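PDB 3NNB: alginate lyase, which probably cleaves the polysaccharide alginate by beta-elimination, breaking its glycosidic bonds and leaving an unsaturated uronate end. Local coordinates for residues P46-M49 / D50-M53; D167-S170 / F171-M174; Q240-A243 / M244-Q248; G296-I299 / Y300-T303. All blocks are in the same frame, centred on the assembly; numbering follows the deposited sequence. Where two conformers were deposited one is given.

Contact 1: residues P46-M49 / D50-M53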
loop_
_atom_site.group_PDB
_atom_site.type_symbol
_atom_site.label_atom_id
_atom_site.label_comp_id
_atom_site.label_asym_id
_atom_site.label_seq_id
_atom_site.Cartn_x
_atom_site.Cartn_y
_atom_site.Cartn_z
ATOM N N PRO A 46 16.788 7.162 6.618
ATOM C CA PRO A 46 16.164 7.840 7.755
ATOM C C PRO A 46 15.758 6.859 8.865
ATOM O O PRO A 46 15.873 5.648 8.721
ATOM C CB PRO A 46 14.919 8.462 7.130
ATOM C CG PRO A 46 14.482 7.413 6.145
ATOM C CD PRO A 46 15.783 6.850 5.574
ATOM N N SER A 47 15.218 7.397 9.948
ATOM C CA SER A 47 14.694 6.593 11.047
ATOM C C SER A 47 13.683 7.386 11.831
ATOM O O SER A 47 13.574 8.610 11.681
ATOM C CB SER A 47 15.790 6.104 11.991
ATOM O OG SER A 47 16.201 7.122 12.920
ATOM N N VAL A 48 12.961 6.675 12.711
ATOM C CA VAL A 48 12.046 7.327 13.629
ATOM C C VAL A 48 12.770 8.251 14.651
ATOM O O VAL A 48 12.117 9.001 15.360
ATOM C CB VAL A 48 11.168 6.321 14.401
ATOM C CG1 VAL A 48 10.271 5.524 13.400
ATOM C CG2 VAL A 48 12.016 5.396 15.356
HETATM N N MSE A 49 14.085 8.215 14.710
HETATM C CA MSE A 49 14.840 9.134 15.569
HETATM C C MSE A 49 14.984 10.512 14.982
HETATM O O MSE A 49 15.430 11.457 15.675
HETATM C CB MSE A 49 16.207 8.544 15.904
HETATM C CG MSE A 49 16.157 7.108 16.404
HETATM SE SE MSE A 49 14.946 6.758 17.901
HETATM C CE MSE A 49 16.174 7.424 19.303
ATOM N N ASP A 50 14.597 10.705 13.726
ATOM C CA ASP A 50 14.854 11.982 13.074
ATOM C C ASP A 50 13.845 13.057 13.460
ATOM O O ASP A 50 14.161 14.249 13.400
ATOM C CB ASP A 50 14.858 11.832 11.553
ATOM C CG ASP A 50 16.012 11.013 11.050
ATOM O OD1 ASP A 50 17.003 10.874 11.770
ATOM O OD2 ASP A 50 15.912 10.480 9.924
ATOM N N LYS A 51 12.633 12.652 13.816
ATOM C CA LYS A 51 11.592 13.609 14.178
ATOM C C LYS A 51 12.039 14.449 15.387
ATOM O O LYS A 51 12.782 13.990 16.255
ATOM C CB LYS A 51 10.263 12.873 14.407
ATOM C CG LYS A 51 10.235 11.854 15.568
ATOM C CD LYS A 51 8.822 11.360 15.868
ATOM C CE LYS A 51 8.835 10.225 16.933
ATOM N NZ LYS A 51 9.470 8.960 16.350
ATOM N N THR A 52 11.559 15.671 15.502
ATOM C CA THR A 52 11.917 16.451 16.692
ATOM C C THR A 52 11.045 16.105 17.894
ATOM O O THR A 52 11.551 16.090 19.046
ATOM C CB THR A 52 11.877 17.947 16.401
ATOM O OG1 THR A 52 10.842 18.195 15.424
ATOM C CG2 THR A 52 13.229 18.361 15.860
HETATM N N MSE A 53 9.784 15.744 17.635
HETATM C CA MSE A 53 8.856 15.438 18.727
HETATM C C MSE A 53 8.996 13.976 19.113
HETATM O O MSE A 53 9.522 13.181 18.359
HETATM C CB MSE A 53 7.401 15.679 18.312
HETATM C CG MSE A 53 7.046 17.117 18.089
HETATM SE SE MSE A 53 5.131 17.295 17.836
HETATM C CE MSE A 53 4.548 16.755 19.634
HETATM O O HOH W 1 11.618 10.529 11.932
HETATM O O HOH W 2 18.333 8.559 12.104
HETATM O O HOH W 3 18.269 11.853 13.802
#
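Ser47 and Asp50 are the end residues of a type I beta turn, closed by the bond from Asp50 N to Ser47 O (3.1 Å). The turn lies in the long loop between helix 27-41 and strand 64-66, and its ends are also joined in reverse: Ser47 N gives its hydrogen to Asp50 OD2 at 3.2 Å, reaching that oxygen from well above the carboxylate plane. Aspartate suits the last position because its short side chain, with CG beside its own backbone N (chi1 -67°), folds back over the turn. OD2 also forms a salt bridge with Lys100, whereas OD1 accepts from two waters, one of which is linked to Ser47 OG. That hydroxyl in turn accepts from Met49 N at 3.0 Å. Lys51 returns to the turn by another route. Its chain runs extended past CG and bends only at the last torsion (chi4 -69°), delivering NZ to Val48 O at 2.8 Å. The same ammonium group makes a salt bridge with Asp97, just before helix 98-118, and donates to the carbonyls of Lys60 and Asp62, just before strand 64-66. A methionine in its place would probably leave Val48 O and the Asp97 carboxylate without their charged mate. Ser47 OG, accepting from the backbone N two residues on, makes an ST turn nested within the beta turn.

Contact 2: residues D167-S170 / F171-M174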
loop_
_atom_site.group_PDB
_atom_site.type_symbol
_atom_site.label_atom_id
_atom_site.label_comp_id
_atom_site.label_asym_id
_atom_site.label_seq_id
_atom_site.Cartn_x
_atom_site.Cartn_y
_atom_site.Cartn_z
ATOM N N ASP A 167 -0.811 3.961 7.317
ATOM C CA ASP A 167 0.523 4.530 7.064
ATOM C C ASP A 167 1.512 3.488 6.545
ATOM O O ASP A 167 2.436 3.826 5.803
ATOM C CB ASP A 167 1.128 5.150 8.326
ATOM C CG ASP A 167 0.417 6.429 8.794
ATOM O OD1 ASP A 167 -0.682 6.737 8.297
ATOM O OD2 ASP A 167 0.956 7.096 9.711
ATOM N N ILE A 168 1.364 2.224 6.980
ATOM C CA ILE A 168 2.326 1.184 6.643
ATOM C C ILE A 168 1.851 0.261 5.558
ATOM O O ILE A 168 2.421 -0.789 5.339
ATOM C CB ILE A 168 2.753 0.354 7.892
ATOM C CG1 ILE A 168 1.575 -0.304 8.624
ATOM C CG2 ILE A 168 3.605 1.232 8.816
ATOM C CD1 ILE A 168 2.010 -1.559 9.480
ATOM N N TYR A 169 0.764 0.632 4.861
ATOM C CA TYR A 169 0.199 -0.257 3.841
ATOM C C TYR A 169 1.265 -0.680 2.787
ATOM O O TYR A 169 1.233 -1.818 2.311
ATOM C CB TYR A 169 -0.989 0.372 3.141
ATOM C CG TYR A 169 -1.706 -0.615 2.230
ATOM C CD1 TYR A 169 -2.702 -1.432 2.740
ATOM C CD2 TYR A 169 -1.346 -0.768 0.890
ATOM C CE1 TYR A 169 -3.335 -2.364 1.944
ATOM C CE2 TYR A 169 -1.980 -1.696 0.083
ATOM C CZ TYR A 169 -2.978 -2.494 0.630
ATOM O OH TYR A 169 -3.597 -3.445 -0.190
ATOM N N SER A 170 2.179 0.223 2.432
ATOM C CA SER A 170 3.249 -0.096 1.481
ATOM C C SER A 170 4.190 -1.237 1.923
ATOM O O SER A 170 4.911 -1.793 1.081
ATOM C CB SER A 170 4.077 1.138 1.104
ATOM O OG SER A 170 4.842 1.585 2.188
ATOM N N PHE A 171 4.148 -1.637 3.203
ATOM C CA PHE A 171 4.926 -2.781 3.634
ATOM C C PHE A 171 4.466 -4.060 2.926
ATOM O O PHE A 171 5.234 -5.020 2.786
ATOM C CB PHE A 171 4.856 -2.958 5.149
ATOM C CG PHE A 171 5.653 -1.968 5.944
ATOM C CD1 PHE A 171 6.352 -0.897 5.381
ATOM C CD2 PHE A 171 5.665 -2.099 7.324
ATOM C CE1 PHE A 171 7.092 -0.015 6.197
ATOM C CE2 PHE A 171 6.388 -1.227 8.106
ATOM C CZ PHE A 171 7.103 -0.186 7.538
ATOM N N THR A 172 3.225 -4.077 2.452
ATOM C CA THR A 172 2.718 -5.236 1.698
ATOM C C THR A 172 3.573 -5.493 0.463
ATOM O O THR A 172 3.980 -6.639 0.193
ATOM C CB THR A 172 1.234 -5.094 1.338
ATOM O OG1 THR A 172 1.027 -3.930 0.525
ATOM C CG2 THR A 172 0.353 -5.126 2.634
ATOM N N GLU A 173 3.892 -4.431 -0.258
ATOM C CA GLU A 173 4.742 -4.475 -1.417
ATOM C C GLU A 173 6.226 -4.612 -1.055
ATOM O O GLU A 173 6.952 -5.383 -1.672
ATOM C CB GLU A 173 4.521 -3.200 -2.263
ATOM C CG GLU A 173 5.319 -3.153 -3.493
ATOM C CD GLU A 173 4.952 -1.978 -4.424
ATOM O OE1 GLU A 173 4.204 -1.098 -3.978
ATOM O OE2 GLU A 173 5.505 -1.957 -5.560
HETATM N N MSE A 174 6.672 -3.862 -0.036
HETATM C CA MSE A 174 8.041 -3.972 0.440
HETATM C C MSE A 174 8.463 -5.410 0.752
HETATM O O MSE A 174 9.574 -5.811 0.466
HETATM C CB MSE A 174 8.231 -3.097 1.675
HETATM C CG MSE A 174 9.677 -2.907 2.014
HETATM SE SE MSE A 174 9.978 -2.015 3.709
HETATM C CE MSE A 174 9.448 -3.470 4.811
#
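Phe171 packs against Ile168 where a type I beta turn, Ile168 to Phe171, leads into helix 171-180, one of the helices of this largely helical alginate lyase. The turn closes through Phe171 N and Ile168 O, 2.9 Å apart. Phe171 CB lies 3.3 Å from Ile168 O, and CG follows at 3.5 Å from the same oxygen, with CD1 also near it. With CG beside the backbone N (chi1 -74°), the ring swings back over Ile168: CD2 lies 3.8 Å from Ile168 CB, and farther out CE2 meets Ile168 CG2 at 3.8 Å. CZ, at the tip, still touches that methyl. Ile168 CB thus makes a CH-pi contact, 4.0 Å from the Phe171 ring centroid, and a beta-branched residue suits the place by holding CG2 over the ring as well. Met174, a selenomethionine, sets its CE against the opposite face, so the ring is sandwiched between aliphatic groups; Met104 and Trp198, from helices 98-118 and 189-208, also line its buried surroundings. In the first helical turn Met174 N reaches Ser170 O in the carbonyl plane. Tyr169 O receives two donors from Thr172: its backbone N comes from above the carbonyl plane, while the hydroxyl OG1, 2.8 Å away, lies nearly along the C=O axis.

Contact 3: residues Q240-A243 / M244-Q248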
loop_
_atom_site.group_PDB
_atom_site.type_symbol
_atom_site.label_atom_id
_atom_site.label_comp_id
_atom_site.label_asym_id
_atom_site.label_seq_id
_atom_site.Cartn_x
_atom_site.Cartn_y
_atom_site.Cartn_z
ATOM N N GLN A 240 0.338 -19.240 7.843
ATOM C CA GLN A 240 -0.559 -19.457 6.698
ATOM C C GLN A 240 -1.995 -19.621 7.181
ATOM O O GLN A 240 -2.948 -19.248 6.476
ATOM C CB GLN A 240 -0.062 -20.634 5.815
ATOM C CG GLN A 240 -0.839 -20.821 4.461
ATOM C CD GLN A 240 -0.297 -21.990 3.599
ATOM O OE1 GLN A 240 -0.655 -23.168 3.806
ATOM N NE2 GLN A 240 0.502 -21.655 2.600
ATOM N N ASP A 241 -2.194 -20.148 8.383
ATOM C CA ASP A 241 -3.548 -20.353 8.871
ATOM C C ASP A 241 -4.263 -19.043 9.118
ATOM O O ASP A 241 -5.432 -18.920 8.774
ATOM C CB ASP A 241 -3.591 -21.225 10.141
ATOM C CG ASP A 241 -3.249 -22.698 9.873
ATOM O OD1 ASP A 241 -3.160 -23.155 8.703
ATOM O OD2 ASP A 241 -3.048 -23.408 10.876
ATOM N N LEU A 242 -3.581 -18.060 9.722
ATOM C CA LEU A 242 -4.189 -16.758 9.955
ATOM C C LEU A 242 -4.511 -16.082 8.619
ATOM O O LEU A 242 -5.547 -15.437 8.492
ATOM C CB LEU A 242 -3.260 -15.832 10.763
ATOM C CG LEU A 242 -3.738 -14.403 11.069
ATOM C CD1 LEU A 242 -5.116 -14.291 11.755
ATOM C CD2 LEU A 242 -2.671 -13.671 11.972
ATOM N N ALA A 243 -3.613 -16.197 7.647
ATOM C CA ALA A 243 -3.846 -15.650 6.308
ATOM C C ALA A 243 -5.070 -16.294 5.675
ATOM O O ALA A 243 -5.952 -15.591 5.169
ATOM C CB ALA A 243 -2.627 -15.839 5.404
HETATM N N MSE A 244 -5.149 -17.635 5.741
HETATM C CA MSE A 244 -6.303 -18.362 5.185
HETATM C C MSE A 244 -7.635 -17.919 5.817
HETATM O O MSE A 244 -8.627 -17.682 5.097
HETATM C CB MSE A 244 -6.081 -19.884 5.335
HETATM C CG MSE A 244 -6.975 -20.751 4.488
HETATM SE SE MSE A 244 -6.537 -20.630 2.603
HETATM C CE MSE A 244 -4.790 -21.476 2.598
ATOM N N LYS A 245 -7.657 -17.796 7.132
ATOM C CA LYS A 245 -8.854 -17.375 7.843
ATOM C C LYS A 245 -9.304 -15.983 7.390
ATOM O O LYS A 245 -10.474 -15.754 7.144
ATOM C CB LYS A 245 -8.622 -17.372 9.347
ATOM C CG LYS A 245 -9.711 -16.678 10.136
ATOM C CD LYS A 245 -9.345 -16.586 11.615
ATOM C CE LYS A 245 -10.571 -16.310 12.474
ATOM N NZ LYS A 245 -11.149 -14.953 12.236
ATOM N N THR A 246 -8.350 -15.056 7.312
ATOM C CA THR A 246 -8.638 -13.665 6.970
ATOM C C THR A 246 -9.168 -13.598 5.531
ATOM O O THR A 246 -10.114 -12.873 5.230
ATOM C CB THR A 246 -7.378 -12.795 7.180
ATOM O OG1 THR A 246 -6.900 -13.000 8.509
ATOM C CG2 THR A 246 -7.694 -11.291 6.974
ATOM N N ILE A 247 -8.566 -14.378 4.652
ATOM C CA ILE A 247 -9.036 -14.479 3.248
ATOM C C ILE A 247 -10.450 -15.027 3.156
ATOM O O ILE A 247 -11.310 -14.481 2.452
ATOM C CB ILE A 247 -8.070 -15.317 2.399
ATOM C CG1 ILE A 247 -6.724 -14.563 2.228
ATOM C CG2 ILE A 247 -8.670 -15.638 1.000
ATOM C CD1 ILE A 247 -5.565 -15.399 1.666
ATOM N N GLN A 248 -10.708 -16.122 3.864
ATOM C CA GLN A 248 -12.012 -16.765 3.779
ATOM C C GLN A 248 -13.127 -15.898 4.301
ATOM O O GLN A 248 -14.224 -15.950 3.771
ATOM C CB GLN A 248 -11.955 -18.148 4.442
ATOM C CG GLN A 248 -11.140 -19.089 3.505
ATOM C CD GLN A 248 -10.777 -20.428 4.095
ATOM O OE1 GLN A 248 -10.953 -20.674 5.291
ATOM N NE2 GLN A 248 -10.213 -21.292 3.254
#
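Leu242 O accepts two hydrogens from Thr246, one turn further along helix 240-258. Thr246 N supplies the ordinary helical bond at 3.1 Å, and the hydroxyl adds a second, OG1 lying 2.8 Å from Leu242 O. The two donors arrive from opposite faces of the carbonyl plane, so the oxygen is gripped from both. Threonine achieves this because OG1 sits beside its own backbone N (chi1 -53°) and points back down the helix; the side chain is buried against Leu230 and Thr231 of helix 221-236, and its hydroxyl finds an acceptor within its own helix. A valine here would probably leave Leu242 O with the backbone donor alone and put a methyl where the hydroxyl had bonded. The other carbonyls are satisfied one turn on: Gln240 O by Met244 N at 2.8 Å, Asp241 O by Lys245 N at 3.0 Å, and Ala243 O by Ile247 N at 2.9 Å. Near the helix start, Leu242 N is met by the side-chain oxygen of Asn239. Small Ala243 suits the side facing Leu235. These bonds mark a regular alpha helix packed on helices 189-208, 221-236 and 274-293, consistent with the helical-hairpin (alpha/alpha) barrel expected of the 6-hairpin clan.

Contact 4: residues G296-I299 / Y300-T303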
loop_
_atom_site.group_PDB
_atom_site.type_symbol
_atom_site.label_atom_id
_atom_site.label_comp_id
_atom_site.label_asym_id
_atom_site.label_seq_id
_atom_site.Cartn_x
_atom_site.Cartn_y
_atom_site.Cartn_z
ATOM N N GLY A 296 -4.687 -20.263 -3.845
ATOM C CA GLY A 296 -5.802 -20.908 -4.530
ATOM C C GLY A 296 -7.189 -20.507 -4.079
ATOM O O GLY A 296 -8.157 -21.235 -4.291
ATOM N N GLN A 297 -7.292 -19.327 -3.467
ATOM C CA GLN A 297 -8.543 -18.775 -2.992
ATOM C C GLN A 297 -9.074 -17.710 -3.965
ATOM O O GLN A 297 -8.380 -16.746 -4.314
ATOM C CB GLN A 297 -8.385 -18.182 -1.593
ATOM C CG GLN A 297 -7.737 -19.136 -0.579
ATOM C CD GLN A 297 -8.553 -20.391 -0.397
ATOM O OE1 GLN A 297 -9.719 -20.312 -0.028
ATOM N NE2 GLN A 297 -7.964 -21.560 -0.717
ATOM N N ASP A 298 -10.283 -17.920 -4.459
ATOM C CA ASP A 298 -10.835 -17.049 -5.503
ATOM C C ASP A 298 -11.646 -15.929 -4.841
ATOM O O ASP A 298 -12.854 -16.014 -4.727
ATOM C CB ASP A 298 -11.719 -17.854 -6.442
ATOM C CG ASP A 298 -12.158 -17.049 -7.654
ATOM O OD1 ASP A 298 -11.944 -15.797 -7.685
ATOM O OD2 ASP A 298 -12.737 -17.649 -8.575
ATOM N N ILE A 299 -10.957 -14.874 -4.426
ATOM C CA ILE A 299 -11.622 -13.690 -3.892
ATOM C C ILE A 299 -12.241 -12.879 -5.048
ATOM O O ILE A 299 -13.333 -12.311 -4.914
ATOM C CB ILE A 299 -10.616 -12.848 -3.110
ATOM C CG1 ILE A 299 -10.230 -13.567 -1.812
ATOM C CG2 ILE A 299 -11.123 -11.389 -2.855
ATOM C CD1 ILE A 299 -11.416 -13.730 -0.811
ATOM N N TYR A 300 -11.567 -12.831 -6.196
ATOM C CA TYR A 300 -12.027 -11.955 -7.277
ATOM C C TYR A 300 -13.492 -12.218 -7.663
ATOM O O TYR A 300 -14.260 -11.280 -7.855
ATOM C CB TYR A 300 -11.143 -12.071 -8.520
ATOM C CG TYR A 300 -11.509 -11.092 -9.600
ATOM C CD1 TYR A 300 -12.449 -11.403 -10.555
ATOM C CD2 TYR A 300 -10.919 -9.807 -9.657
ATOM C CE1 TYR A 300 -12.782 -10.477 -11.547
ATOM C CE2 TYR A 300 -11.248 -8.899 -10.593
ATOM C CZ TYR A 300 -12.200 -9.217 -11.538
ATOM O OH TYR A 300 -12.512 -8.303 -12.497
ATOM N N ASN A 301 -13.858 -13.494 -7.801
ATOM C CA ASN A 301 -15.174 -13.870 -8.271
ATOM C C ASN A 301 -16.228 -13.999 -7.158
ATOM O O ASN A 301 -17.380 -14.362 -7.438
ATOM C CB ASN A 301 -15.051 -15.194 -9.078
ATOM C CG ASN A 301 -14.291 -15.002 -10.358
ATOM O OD1 ASN A 301 -13.216 -15.624 -10.592
ATOM N ND2 ASN A 301 -14.796 -14.116 -11.196
ATOM N N ALA A 302 -15.851 -13.673 -5.915
ATOM C CA ALA A 302 -16.768 -13.790 -4.772
ATOM C C ALA A 302 -17.935 -12.847 -4.985
ATOM O O ALA A 302 -17.739 -11.661 -5.201
ATOM C CB ALA A 302 -16.076 -13.498 -3.436
ATOM N N THR A 303 -19.146 -13.397 -4.953
ATOM C CA THR A 303 -20.344 -12.632 -5.326
ATOM C C THR A 303 -21.425 -12.910 -4.318
ATOM O O THR A 303 -21.657 -14.069 -3.975
ATOM C CB THR A 303 -20.841 -13.032 -6.738
ATOM O OG1 THR A 303 -19.774 -12.905 -7.676
ATOM C CG2 THR A 303 -22.001 -12.140 -7.201
HETATM O O HOH W 4 -8.572 -13.941 -6.233
#
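Asp298 meets Asn301 because its CG stands anti to the backbone N (chi1 -172°), which turns the carboxylate forward along the chain. Asp298 OD1 accepts from Asn301 N at 3.0 Å, the N-H coming from above the carboxylate plane in a fairly straight bond (163°). The other oxygen, OD2, rests 3.4 Å from Asn301 CB. Aspartate suits this position: it is short enough to fold onto the chain and has an acceptor for an amide three residues ahead. Next to it a type I beta turn runs from Ile299 to Ala302, closed by Ala302 N and Ile299 O at 3.0 Å. The segment is part of the loop between helices 274-293 and 310-317. Gly296, whose positive phi a side chain would make costly, is the C-prime residue of the Schellman motif ending the first of these helices, and Asp298 is the centre of an inverse gamma turn, with a weak bond from Ile299 N to Gln297 O. A water accepts from Tyr300 N at 3.2 Å and donates weakly to Gln297 O. Ile299 packs its buried aliphatic side chain on Cys289 and Ala292, while Tyr300 packs on Leu286 and Cys289 and on helix 310-317, and its ring also meets the nearly parallel ring of Phe353. Past the turn, Thr303 OG1 donates to Asn301 O at 2.8 Å.

How the contacts relate
The four contacts follow one another along the chain, each closing before the next opens. Contact 2 lies nearest the middle of the chain, its centre about 19 Å from the centres of both contact 1 and contact 3; contacts 1 and 4, about 42 Å apart between centres, fall on opposite sides. Helix 98-118 links the first two, offering Lys100 to contact 1 and Leu101 to contact 2. Helices 189-208 and 221-236 pack against both contact 2 and contact 3, and helix 274-293 against contacts 2, 3 and 4. Contacts 3 and 4 touch directly: Ile247 meets Ile299, and Met244 meets Gln297. Shared helices thus connect these local contacts through the helical body.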